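Local structure of putative oxidoreductase (Klebsiella pneumoniae subsp. pneumoniae MGH 78578, 3E82) at residues 146-151 against 222-227; 175-180 against 228-233; 196-201 against 215-220. The protein probably acts as a nucleotide-dependent oxidoreductase of the Gfo/Idh/MocA family, its substrate unidentified. All coordinates share one frame; numbering follows the deposited sequence.

Interaction 1: 146-151 against 222-227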
loop_
_atom_site.group_PDB
_atom_site.type_symbol
_atom_site.label_atom_id
_atom_site.label_comp_id
_atom_site.label_asym_id
_atom_site.label_seq_id
_atom_site.Cartn_x
_atom_site.Cartn_y
_atom_site.Cartn_z
ATOM N N GLY B 146 7.894 10.325 16.108
ATOM C CA GLY B 146 9.093 10.951 15.582
ATOM C C GLY B 146 8.644 11.549 14.259
ATOM O O GLY B 146 7.474 11.904 14.127
ATOM N N ALA B 147 9.536 11.653 13.277
ATOM C CA ALA B 147 9.158 12.195 11.973
ATOM C C ALA B 147 8.373 11.150 11.180
ATOM O O ALA B 147 8.816 10.005 11.045
ATOM C CB ALA B 147 10.404 12.615 11.191
ATOM N N VAL B 148 7.209 11.540 10.665
ATOM C CA VAL B 148 6.380 10.623 9.877
ATOM C C VAL B 148 7.052 10.311 8.537
ATOM O O VAL B 148 7.538 11.213 7.853
ATOM C CB VAL B 148 4.971 11.212 9.617
ATOM C CG1 VAL B 148 4.202 10.329 8.633
ATOM C CG2 VAL B 148 4.206 11.313 10.929
ATOM N N LYS B 149 7.073 9.032 8.166
ATOM C CA LYS B 149 7.707 8.609 6.926
ATOM C C LYS B 149 6.761 7.856 5.992
ATOM O O LYS B 149 6.942 7.871 4.770
ATOM C CB LYS B 149 8.943 7.745 7.242
ATOM C CG LYS B 149 10.079 8.536 7.903
ATOM C CD LYS B 149 10.490 9.691 7.000
ATOM C CE LYS B 149 11.222 10.795 7.752
ATOM N NZ LYS B 149 12.547 10.364 8.241
ATOM N N HIS B 150 5.748 7.220 6.577
ATOM C CA HIS B 150 4.771 6.435 5.829
ATOM C C HIS B 150 3.387 6.574 6.477
ATOM O O HIS B 150 3.149 6.081 7.583
ATOM C CB HIS B 150 5.221 4.961 5.803
ATOM C CG HIS B 150 4.266 4.029 5.115
ATOM N ND1 HIS B 150 4.653 3.199 4.085
ATOM C CD2 HIS B 150 2.955 3.767 5.334
ATOM C CE1 HIS B 150 3.623 2.465 3.700
ATOM N NE2 HIS B 150 2.580 2.791 4.441
ATOM N N PHE B 151 2.487 7.257 5.772
ATOM C CA PHE B 151 1.119 7.499 6.231
ATOM C C PHE B 151 0.179 6.742 5.292
ATOM O O PHE B 151 0.146 7.002 4.084
ATOM C CB PHE B 151 0.825 9.001 6.182
ATOM C CG PHE B 151 -0.566 9.380 6.638
ATOM C CD1 PHE B 151 -0.816 9.709 7.969
ATOM C CD2 PHE B 151 -1.610 9.465 5.725
ATOM C CE1 PHE B 151 -2.080 10.123 8.375
ATOM C CE2 PHE B 151 -2.879 9.878 6.123
ATOM C CZ PHE B 151 -3.113 10.208 7.444
ATOM N N PRO B 222 8.466 15.410 -0.269
ATOM C CA PRO B 222 9.933 15.389 -0.252
ATOM C C PRO B 222 10.573 14.404 0.722
ATOM O O PRO B 222 11.567 13.765 0.390
ATOM C CB PRO B 222 10.298 16.836 0.077
ATOM C CG PRO B 222 9.157 17.612 -0.522
ATOM C CD PRO B 222 7.963 16.781 -0.083
ATOM N N ALA B 223 10.005 14.273 1.916
ATOM C CA ALA B 223 10.592 13.383 2.908
ATOM C C ALA B 223 9.689 12.272 3.435
ATOM O O ALA B 223 9.985 11.676 4.466
ATOM C CB ALA B 223 11.146 14.206 4.088
ATOM N N HIS B 224 8.577 12.008 2.761
ATOM C CA HIS B 224 7.720 10.919 3.204
ATOM C C HIS B 224 6.698 10.524 2.155
ATOM O O HIS B 224 6.519 11.222 1.149
ATOM C CB HIS B 224 7.039 11.253 4.540
ATOM C CG HIS B 224 5.861 12.172 4.425
ATOM N ND1 HIS B 224 5.989 13.533 4.253
ATOM C CD2 HIS B 224 4.533 11.926 4.510
ATOM C CE1 HIS B 224 4.790 14.087 4.242
ATOM N NE2 HIS B 224 3.888 13.134 4.395
ATOM N N LYS B 225 6.034 9.400 2.397
ATOM C CA LYS B 225 5.048 8.870 1.464
ATOM C C LYS B 225 3.659 8.756 2.073
ATOM O O LYS B 225 3.500 8.475 3.265
ATOM C CB LYS B 225 5.486 7.479 0.979
ATOM C CG LYS B 225 6.866 7.428 0.322
ATOM C CD LYS B 225 6.880 8.171 -1.016
ATOM C CE LYS B 225 8.255 8.075 -1.685
ATOM N NZ LYS B 225 8.318 8.763 -3.001
ATOM N N VAL B 226 2.654 8.971 1.231
ATOM C CA VAL B 226 1.264 8.868 1.641
ATOM C C VAL B 226 0.578 7.885 0.702
ATOM O O VAL B 226 0.645 8.018 -0.524
ATOM C CB VAL B 226 0.549 10.240 1.569
ATOM C CG1 VAL B 226 -0.974 10.046 1.598
ATOM C CG2 VAL B 226 0.986 11.111 2.755
ATOM N N ILE B 227 -0.059 6.879 1.286
ATOM C CA ILE B 227 -0.767 5.874 0.514
ATOM C C ILE B 227 -2.248 5.903 0.877
ATOM O O ILE B 227 -2.613 5.766 2.049
ATOM C CB ILE B 227 -0.216 4.459 0.791
ATOM C CG1 ILE B 227 1.219 4.349 0.269
ATOM C CG2 ILE B 227 -1.095 3.419 0.112
ATOM C CD1 ILE B 227 1.864 2.991 0.549
#

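Interaction 2: 175-180 against 228-233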
loop_
_atom_site.group_PDB
_atom_site.type_symbol
_atom_site.label_atom_id
_atom_site.label_comp_id
_atom_site.label_asym_id
_atom_site.label_seq_id
_atom_site.Cartn_x
_atom_site.Cartn_y
_atom_site.Cartn_z
ATOM N N GLY B 175 -17.960 5.747 -9.147
ATOM C CA GLY B 175 -16.671 5.084 -9.054
ATOM C C GLY B 175 -16.173 5.224 -7.629
ATOM O O GLY B 175 -16.431 6.234 -6.969
ATOM N N LEU B 176 -15.457 4.215 -7.151
ATOM C CA LEU B 176 -14.953 4.227 -5.787
ATOM C C LEU B 176 -14.032 5.417 -5.506
ATOM O O LEU B 176 -14.214 6.125 -4.514
ATOM C CB LEU B 176 -14.216 2.915 -5.502
ATOM C CG LEU B 176 -13.801 2.609 -4.066
ATOM C CD1 LEU B 176 -15.043 2.416 -3.213
ATOM C CD2 LEU B 176 -12.958 1.340 -4.045
ATOM N N TRP B 177 -13.050 5.634 -6.379
ATOM C CA TRP B 177 -12.097 6.729 -6.197
ATOM C C TRP B 177 -12.792 8.071 -6.016
ATOM O O TRP B 177 -12.539 8.776 -5.046
ATOM C CB TRP B 177 -11.126 6.802 -7.385
ATOM C CG TRP B 177 -10.057 7.867 -7.254
ATOM C CD1 TRP B 177 -9.718 8.811 -8.191
ATOM C CD2 TRP B 177 -9.194 8.099 -6.127
ATOM N NE1 TRP B 177 -8.706 9.611 -7.716
ATOM C CE2 TRP B 177 -8.366 9.198 -6.453
ATOM C CE3 TRP B 177 -9.041 7.486 -4.876
ATOM C CZ2 TRP B 177 -7.400 9.698 -5.573
ATOM C CZ3 TRP B 177 -8.075 7.988 -3.998
ATOM C CH2 TRP B 177 -7.270 9.082 -4.354
ATOM N N PHE B 178 -13.676 8.418 -6.945
ATOM C CA PHE B 178 -14.395 9.684 -6.874
ATOM C C PHE B 178 -15.295 9.837 -5.660
ATOM O O PHE B 178 -15.476 10.948 -5.160
ATOM C CB PHE B 178 -15.222 9.900 -8.144
ATOM C CG PHE B 178 -14.593 10.857 -9.108
ATOM C CD1 PHE B 178 -13.389 10.546 -9.734
ATOM C CD2 PHE B 178 -15.193 12.083 -9.376
ATOM C CE1 PHE B 178 -12.790 11.444 -10.616
ATOM C CE2 PHE B 178 -14.607 12.988 -10.251
ATOM C CZ PHE B 178 -13.403 12.669 -10.874
ATOM N N ASP B 179 -15.863 8.737 -5.181
ATOM C CA ASP B 179 -16.746 8.813 -4.024
ATOM C C ASP B 179 -16.025 8.849 -2.685
ATOM O O ASP B 179 -16.313 9.701 -1.843
ATOM C CB ASP B 179 -17.735 7.640 -4.003
ATOM C CG ASP B 179 -18.667 7.637 -5.202
ATOM O OD1 ASP B 179 -19.119 8.726 -5.616
ATOM O OD2 ASP B 179 -18.955 6.539 -5.720
ATOM N N LEU B 180 -15.090 7.930 -2.484
ATOM C CA LEU B 180 -14.389 7.861 -1.210
ATOM C C LEU B 180 -13.000 8.478 -1.186
ATOM O O LEU B 180 -12.482 8.791 -0.116
ATOM C CB LEU B 180 -14.352 6.405 -0.759
ATOM C CG LEU B 180 -15.801 5.913 -0.683
ATOM C CD1 LEU B 180 -15.883 4.480 -1.129
ATOM C CD2 LEU B 180 -16.335 6.099 0.726
ATOM N N LEU B 228 -3.089 6.099 -0.135
ATOM C CA LEU B 228 -4.536 6.141 0.049
ATOM C C LEU B 228 -5.062 4.931 -0.702
ATOM O O LEU B 228 -4.761 4.756 -1.884
ATOM C CB LEU B 228 -5.103 7.433 -0.542
ATOM C CG LEU B 228 -4.449 8.742 -0.079
ATOM C CD1 LEU B 228 -5.201 9.923 -0.700
ATOM C CD2 LEU B 228 -4.472 8.847 1.448
ATOM N N HIS B 229 -5.838 4.093 -0.023
ATOM C CA HIS B 229 -6.334 2.867 -0.645
ATOM C C HIS B 229 -7.826 2.620 -0.431
ATOM O O HIS B 229 -8.319 2.675 0.693
ATOM C CB HIS B 229 -5.536 1.669 -0.108
ATOM C CG HIS B 229 -5.823 0.378 -0.812
ATOM N ND1 HIS B 229 -5.156 -0.009 -1.955
ATOM C CD2 HIS B 229 -6.743 -0.586 -0.568
ATOM C CE1 HIS B 229 -5.654 -1.155 -2.387
ATOM N NE2 HIS B 229 -6.619 -1.527 -1.562
ATOM N N CYS B 230 -8.520 2.334 -1.530
ATOM C CA CYS B 230 -9.957 2.050 -1.528
ATOM C C CYS B 230 -10.219 0.700 -2.197
ATOM O O CYS B 230 -9.624 0.396 -3.228
ATOM C CB CYS B 230 -10.714 3.124 -2.322
ATOM S SG CYS B 230 -10.581 4.782 -1.681
ATOM N N SER B 231 -11.104 -0.106 -1.617
ATOM C CA SER B 231 -11.448 -1.397 -2.217
ATOM C C SER B 231 -12.791 -1.925 -1.734
ATOM O O SER B 231 -13.134 -1.765 -0.575
ATOM C CB SER B 231 -10.380 -2.456 -1.920
ATOM O OG SER B 231 -10.772 -3.705 -2.479
HETATM N N MSE B 232 -13.539 -2.558 -2.629
HETATM C CA MSE B 232 -14.837 -3.128 -2.287
HETATM C C MSE B 232 -14.704 -4.619 -1.963
HETATM O O MSE B 232 -15.696 -5.292 -1.685
HETATM C CB MSE B 232 -15.819 -2.946 -3.448
HETATM C CG MSE B 232 -16.140 -1.492 -3.755
HETATM SE SE MSE B 232 -17.026 -0.664 -2.251
HETATM C CE MSE B 232 -18.809 -0.505 -3.011
ATOM N N LEU B 233 -13.481 -5.139 -2.000
ATOM C CA LEU B 233 -13.274 -6.553 -1.702
ATOM C C LEU B 233 -12.251 -6.836 -0.624
ATOM O O LEU B 233 -11.168 -7.346 -0.900
ATOM C CB LEU B 233 -12.886 -7.323 -2.960
ATOM C CG LEU B 233 -14.044 -7.898 -3.771
ATOM C CD1 LEU B 233 -13.480 -8.847 -4.802
ATOM C CD2 LEU B 233 -15.025 -8.634 -2.861
#

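Interaction 3: 196-201 against 215-220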
loop_
_atom_site.group_PDB
_atom_site.type_symbol
_atom_site.label_atom_id
_atom_site.label_comp_id
_atom_site.label_asym_id
_atom_site.label_seq_id
_atom_site.Cartn_x
_atom_site.Cartn_y
_atom_site.Cartn_z
ATOM N N GLN B 196 4.201 16.625 -3.761
ATOM C CA GLN B 196 4.999 17.049 -4.901
ATOM C C GLN B 196 4.511 16.382 -6.184
ATOM O O GLN B 196 4.568 16.976 -7.259
ATOM C CB GLN B 196 6.471 16.717 -4.676
ATOM C CG GLN B 196 7.391 17.264 -5.761
ATOM C CD GLN B 196 8.830 17.354 -5.303
ATOM O OE1 GLN B 196 9.106 17.875 -4.226
ATOM N NE2 GLN B 196 9.753 16.863 -6.117
ATOM N N SER B 197 4.040 15.142 -6.071
ATOM C CA SER B 197 3.528 14.413 -7.231
ATOM C C SER B 197 2.515 13.364 -6.795
ATOM O O SER B 197 2.460 12.985 -5.627
ATOM C CB SER B 197 4.670 13.752 -7.999
ATOM O OG SER B 197 5.220 12.670 -7.273
ATOM N N VAL B 198 1.706 12.905 -7.738
ATOM C CA VAL B 198 0.669 11.923 -7.452
ATOM C C VAL B 198 0.773 10.755 -8.415
ATOM O O VAL B 198 0.921 10.941 -9.624
ATOM C CB VAL B 198 -0.746 12.558 -7.583
ATOM C CG1 VAL B 198 -1.813 11.512 -7.364
ATOM C CG2 VAL B 198 -0.907 13.688 -6.579
ATOM N N GLN B 199 0.704 9.546 -7.878
ATOM C CA GLN B 199 0.778 8.358 -8.705
ATOM C C GLN B 199 -0.487 7.553 -8.427
ATOM O O GLN B 199 -0.891 7.390 -7.277
ATOM C CB GLN B 199 2.046 7.565 -8.358
ATOM C CG GLN B 199 2.387 6.441 -9.313
ATOM C CD GLN B 199 1.619 5.174 -9.006
ATOM O OE1 GLN B 199 1.496 4.792 -7.841
ATOM N NE2 GLN B 199 1.110 4.503 -10.047
ATOM N N GLY B 200 -1.126 7.062 -9.481
ATOM C CA GLY B 200 -2.346 6.313 -9.274
ATOM C C GLY B 200 -2.496 5.017 -10.048
ATOM O O GLY B 200 -1.989 4.870 -11.156
ATOM N N ASN B 201 -3.220 4.084 -9.446
ATOM C CA ASN B 201 -3.494 2.786 -10.050
ATOM C C ASN B 201 -4.946 2.506 -9.675
ATOM O O ASN B 201 -5.251 2.230 -8.506
ATOM C CB ASN B 201 -2.570 1.724 -9.457
ATOM C CG ASN B 201 -2.529 0.456 -10.287
ATOM O OD1 ASN B 201 -3.541 0.034 -10.864
ATOM N ND2 ASN B 201 -1.362 -0.165 -10.347
ATOM N N ALA B 215 -8.733 1.210 -5.754
ATOM C CA ALA B 215 -7.959 2.403 -6.045
ATOM C C ALA B 215 -6.792 2.460 -5.088
ATOM O O ALA B 215 -6.959 2.441 -3.868
ATOM C CB ALA B 215 -8.823 3.643 -5.907
ATOM N N HIS B 216 -5.603 2.523 -5.662
ATOM C CA HIS B 216 -4.390 2.580 -4.885
ATOM C C HIS B 216 -3.629 3.800 -5.369
ATOM O O HIS B 216 -3.061 3.796 -6.462
ATOM C CB HIS B 216 -3.592 1.306 -5.118
ATOM C CG HIS B 216 -2.507 1.101 -4.120
ATOM N ND1 HIS B 216 -1.179 1.293 -4.422
ATOM C CD2 HIS B 216 -2.557 0.803 -2.803
ATOM C CE1 HIS B 216 -0.457 1.125 -3.330
ATOM N NE2 HIS B 216 -1.268 0.827 -2.333
ATOM N N VAL B 217 -3.616 4.839 -4.540
ATOM C CA VAL B 217 -2.977 6.103 -4.885
ATOM C C VAL B 217 -1.880 6.514 -3.919
ATOM O O VAL B 217 -2.055 6.452 -2.704
ATOM C CB VAL B 217 -4.030 7.224 -4.931
ATOM C CG1 VAL B 217 -3.372 8.567 -5.219
ATOM C CG2 VAL B 217 -5.086 6.881 -5.980
ATOM N N VAL B 218 -0.754 6.957 -4.474
ATOM C CA VAL B 218 0.383 7.378 -3.665
ATOM C C VAL B 218 0.697 8.847 -3.868
ATOM O O VAL B 218 0.861 9.304 -5.000
ATOM C CB VAL B 218 1.658 6.566 -4.006
ATOM C CG1 VAL B 218 2.817 7.039 -3.145
ATOM C CG2 VAL B 218 1.407 5.078 -3.780
ATOM N N LEU B 219 0.764 9.583 -2.762
ATOM C CA LEU B 219 1.097 10.998 -2.789
ATOM C C LEU B 219 2.561 11.131 -2.355
ATOM O O LEU B 219 2.910 10.778 -1.227
ATOM C CB LEU B 219 0.184 11.781 -1.836
ATOM C CG LEU B 219 -1.141 12.297 -2.424
ATOM C CD1 LEU B 219 -1.904 11.185 -3.100
ATOM C CD2 LEU B 219 -1.970 12.925 -1.318
ATOM N N ASN B 220 3.411 11.629 -3.255
ATOM C CA ASN B 220 4.838 11.792 -2.954
ATOM C C ASN B 220 5.194 13.160 -2.370
ATOM O O ASN B 220 4.917 14.204 -2.976
ATOM C CB ASN B 220 5.695 11.566 -4.213
ATOM C CG ASN B 220 5.537 10.167 -4.793
ATOM O OD1 ASN B 220 5.792 9.157 -4.120
ATOM N ND2 ASN B 220 5.118 10.101 -6.054
HETATM O O HOH W 1 -0.446 3.267 -7.218
#

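Interaction 1: 146-151 against 222-227
Phe151 and Lys225 are joined through their backbones: Phe151 N donates to Lys225 O at 3.0 Å, nearly straight at the hydrogen (172°). On one side of this bond Lys225 N reaches Lys149 O, also at 3.0 Å, from above the carbonyl plane; on the other Ile227 N meets Phe151 O at 2.8 Å. Bonds alternating in this way, with strand axes only 18° apart, define a parallel pair.

Side chains add to the ladder on both faces. Phe151 CB touches Val226 CG2 at 4.0 Å, whereas on the opposite face CD1 of Ile227 lies 3.6 Å from His150 CE1. His150 CG stands anti to the backbone N (chi1 177°). His224 directs CB between two carbonyls, 3.4 Å from both Val148 O and Lys149 O.

Farther out, Phe192 meets the Phe151 ring edge-to-face, while Glu152 of the same chain bonds His150 NE2 and Trp214 of the second subunit bonds ND1. Lys149 and His150 both face His244, a classic beta bulge on the other side of strand 148-156. This is the single parallel pairing in the otherwise antiparallel, mixed sheet of the C-terminal alpha/beta domain characteristic of the Gfo/Idh/MocA family.

Interaction 2: 175-180 against 228-233
Leu176 presses its branched end onto the backbone and side chain of Cys230. Its CG is anti to the backbone N (chi1 -170°), and beyond it the two methyls divide the work. CD2 comes to 3.3 Å from Cys230 CB, closer than usual carbon-carbon contact, and to 3.4 Å from Ser231 N. CD1 instead meets Met232 SE at 3.8 Å; the two side chains run alongside each other but head opposite ways, the selenomethionine chain being bent at chi2 and chi3.

Trp177 offers an edge rather than a face. Leu228 CD1 lies near the indole plane, 4.3 Å from CH2, and Cys230 SG is likewise near that plane, 4.5 Å from CE3. The sulfur also has Leu180 CB at 4.2 Å, so that it touches two residues three positions apart, about one turn of helix. The first turn of helix 176-192, with Gly175 at its N-cap, lies across strand 228-231 at 116°, with axes 8.9 Å apart: a helix covering one face of the open sheet in an alpha/beta domain.

Where the strand ends, Ser231 OG accepts from Leu233 N at 3.1 Å, an ST turn that bends the chain. On the helix side, the indole NE1 of Trp177 donates to Leu330 O, and its ring packs on Ala333 and Val334 of helix 320-339. His229 points away from the helix and meets His150 of the second subunit.

Interaction 3: 196-201 against 215-220
Gln199 and Val218 form the central hydrogen-bonded pair of this antiparallel ladder. Gln199 N reaches Val218 O at 2.9 Å and Val218 N returns to Gln199 O at 2.8 Å, with both donors in the carbonyl planes and both angles at the hydrogen 166°. Asn201 and His216 repeat the pattern less evenly: the bond from Asn201 N to His216 O bends to 136°, while its return partner is nearly straight. At the other end Gln196 and Ser197 both face Asn220, a classic beta bulge. Gln196 N donates to Asn220 O at 2.6 Å, doubtfully short, whereas the bond from Ser197 N to the same oxygen is weak at 3.4 Å.

One polar side-chain bond crosses the strands. Asn220 ND2 donates to Ser197 OG at 2.8 Å, the hydroxyl lying in the amide plane; Ser197 places OG there by setting it between its backbone N and carbonyl carbon (chi1 70°). The other end of the amide, Asn220 OD1, is taken by Lys225 NZ and by Asn201 ND2 of the second subunit. A water bridges the strands, donating to His216 O at 2.8 Å and, suspiciously close, to Gln199 OE1.

Apolar contacts occupy the opposite face. Val198 CG1 touches Val217 CG1 at 4.0 Å, the two side chains crossing obliquely, and lies near Leu219 CD1. Gly200, paired with Val217, brings the backbones to a CA-CA distance of 4.4 Å.

The hairpin is one margin of the mixed sheet: strand 214-220 pairs on its inner side with strand 225-231, and 197-203 is outermost within the chain. Helix 320-339 packs on Val198 and Val217, and Trp177 of helix 176-192 on Val217, while the face bearing Gln199, Asn201 and His216 meets the second subunit.

Overall arrangement
All three contacts belong to the mixed sheet of the C-terminal domain, and strand 225-231 ties them together. Interaction 1 pairs its first half with strand 148-156 in parallel; interaction 2 covers its second half with a helix. Interaction 3 forms the hairpin next to it, linked by backbone bonds such as Val226 O to Leu219 N and Leu228 N to Val217 O. Mostly buried residues make each contact, but exposed ones remain at Ala223 and Gln196, and interaction 2 has none. Chemistry follows place: strand pairings rely on backbone hydrogen bonds and have polar side chains toward the second subunit, whereas the helix-to-sheet contact rests on apolar side chains, without hydrogen bonds between its segments.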